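Local coordinates for catalase (Pseudomonas syringae, PDB 1M7S), which breaks hydrogen peroxide down into water and oxygen with a haem cofactor, protecting the cell from peroxide damage, at the interface of chains A and B. Residues are numbered along the deposited sequence; one frame, centred on the assembly and turned at random. Chains: chain A/B, Catalase.

The interface of chains A and B. Residues chain A 54, 97, 234, 299; chain B 94-95, 146, 151.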
loop_
_atom_site.group_PDB
_atom_site.type_symbol
_atom_site.label_atom_id
_atom_site.label_comp_id
_atom_site.label_asym_id
_atom_site.label_seq_id
_atom_site.Cartn_x
_atom_site.Cartn_y
_atom_site.Cartn_z
ATOM N N ARG A 54 -0.776 -21.073 -4.482
ATOM C CA ARG A 54 -1.766 -22.099 -4.187
ATOM C C ARG A 54 -1.237 -22.963 -3.001
ATOM O O ARG A 54 -0.239 -23.673 -3.235
ATOM C CB ARG A 54 -1.929 -23.002 -5.423
ATOM C CG ARG A 54 -2.865 -24.179 -5.281
ATOM C CD ARG A 54 -4.259 -23.696 -4.907
ATOM N NE ARG A 54 -5.332 -24.456 -5.485
ATOM C CZ ARG A 54 -6.489 -24.811 -4.977
ATOM N NH1 ARG A 54 -7.306 -25.470 -5.785
ATOM N NH2 ARG A 54 -6.812 -24.584 -3.710
ATOM N N HIS A 97 -6.623 -21.145 -6.345
ATOM C CA HIS A 97 -7.675 -21.925 -6.939
ATOM C C HIS A 97 -7.205 -22.466 -8.270
ATOM O O HIS A 97 -8.067 -23.150 -8.811
ATOM C CB HIS A 97 -8.948 -21.097 -7.057
ATOM C CG HIS A 97 -9.486 -20.703 -5.710
ATOM N ND1 HIS A 97 -10.300 -19.614 -5.499
ATOM C CD2 HIS A 97 -9.325 -21.270 -4.474
ATOM C CE1 HIS A 97 -10.593 -19.536 -4.213
ATOM N NE2 HIS A 97 -10.019 -20.512 -3.543
ATOM N N TYR A 234 -10.551 -29.964 -8.352
ATOM C CA TYR A 234 -9.403 -29.088 -8.623
ATOM C C TYR A 234 -8.675 -28.815 -7.327
ATOM O O TYR A 234 -7.684 -28.100 -7.307
ATOM C CB TYR A 234 -9.884 -27.813 -9.347
ATOM C CG TYR A 234 -10.702 -26.893 -8.478
ATOM C CD1 TYR A 234 -10.099 -25.846 -7.808
ATOM C CD2 TYR A 234 -12.067 -27.097 -8.305
ATOM C CE1 TYR A 234 -10.825 -25.004 -6.971
ATOM C CE2 TYR A 234 -12.802 -26.289 -7.445
ATOM C CZ TYR A 234 -12.170 -25.244 -6.812
ATOM O OH TYR A 234 -12.910 -24.432 -5.970
ATOM N N PHE A 299 -8.354 -19.746 7.240
ATOM C CA PHE A 299 -7.423 -19.860 6.126
ATOM C C PHE A 299 -6.636 -18.582 5.880
ATOM O O PHE A 299 -5.393 -18.574 5.748
ATOM C CB PHE A 299 -8.186 -20.306 4.846
ATOM C CG PHE A 299 -7.222 -20.621 3.721
ATOM C CD1 PHE A 299 -6.769 -21.907 3.516
ATOM C CD2 PHE A 299 -6.813 -19.633 2.828
ATOM C CE1 PHE A 299 -5.898 -22.234 2.483
ATOM C CE2 PHE A 299 -5.968 -19.928 1.783
ATOM C CZ PHE A 299 -5.497 -21.228 1.611
ATOM N N HIS B 94 -14.311 -17.878 -7.818
ATOM C CA HIS B 94 -12.975 -18.398 -7.527
ATOM C C HIS B 94 -11.837 -17.475 -7.947
ATOM O O HIS B 94 -12.063 -16.493 -8.644
ATOM C CB HIS B 94 -12.825 -19.831 -8.045
ATOM C CG HIS B 94 -13.818 -20.710 -7.303
ATOM N ND1 HIS B 94 -15.069 -20.935 -7.817
ATOM C CD2 HIS B 94 -13.767 -21.346 -6.104
ATOM C CE1 HIS B 94 -15.756 -21.711 -6.978
ATOM N NE2 HIS B 94 -14.990 -21.968 -5.932
ATOM N N GLY B 95 -10.657 -17.855 -7.479
ATOM C CA GLY B 95 -9.437 -17.113 -7.722
ATOM C C GLY B 95 -9.067 -16.971 -9.182
ATOM O O GLY B 95 -9.744 -17.472 -10.078
ATOM N N PRO B 146 -15.579 -20.042 -1.002
ATOM C CA PRO B 146 -15.105 -21.199 -0.237
ATOM C C PRO B 146 -15.159 -20.915 1.255
ATOM O O PRO B 146 -15.170 -19.759 1.709
ATOM C CB PRO B 146 -13.630 -21.423 -0.693
ATOM C CG PRO B 146 -13.788 -20.939 -2.151
ATOM C CD PRO B 146 -14.567 -19.636 -2.002
ATOM N N ASN B 151 -10.748 -22.962 2.735
ATOM C CA ASN B 151 -10.545 -22.638 1.296
ATOM C C ASN B 151 -11.111 -23.744 0.438
ATOM O O ASN B 151 -10.765 -23.892 -0.735
ATOM C CB ASN B 151 -9.057 -22.440 0.960
ATOM C CG ASN B 151 -8.786 -21.740 -0.354
ATOM O OD1 ASN B 151 -9.529 -20.820 -0.700
ATOM N ND2 ASN B 151 -7.738 -22.129 -1.091
HETATM O O HOH W 1 -8.929 -25.152 -2.596
HETATM O O HOH W 2 -11.070 -24.662 -3.384
#
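A:His97 and B:Asn151 meet across the subunit boundary from loops, both backbones in the left-handed helical region, while B:Gly95, in a loop of its own, offers its amide to the same histidine. The patch, part of a two-fold symmetric interface in the catalase tetramer, illustrates how one imidazole can join two separate segments of a neighbouring subunit. ND1 of A:His97 accepts a hydrogen bond from the backbone N of B:Gly95 at 2.7 Å, and on the other side of the ring NE2 donates to the amide oxygen OD1 of B:Asn151 at 2.9 Å. Both partners lie close to the imidazole plane, so the two bonds together fix the ring's rotation and would suit an imidazole protonated at NE2 and accepting at ND1. The second bond is fairly straight at hydrogen (160°), although NE2 stands somewhat tilted from the amide plane. B:His94 turns its ring edge-to-face against A:His97, bringing CD2 over the rim of one face, and CG of B:Pro146 lies over the same face, beyond the NE2–CE1 edge, at van der Waals distance.

B:Asn151 is held from a second direction by A:Phe299, at the start of helix 299-304. Its CB sits over the centre of the phenyl ring, 3.5 Å from the centroid, and the amide stacks with a moderate tilt between the planes. The phenylalanine ring points away from its own backbone N (chi1 -172°), which presents a face to the asparagine while the amide oxygen reaches the histidine. Water may extend the polar network, but the two modelled sites are too close for both to be fully occupied at once, so their bridges are tentative and perhaps alternative. Water 1 would link the guanidinium NH2 of A:Arg54 to the backbone O of B:Asn151, to which it lies at 2.9 Å. Water 2 meets that same carbonyl oxygen at 2.8 Å and makes a longer contact, 3.2 Å, with the phenolic OH of A:Tyr234.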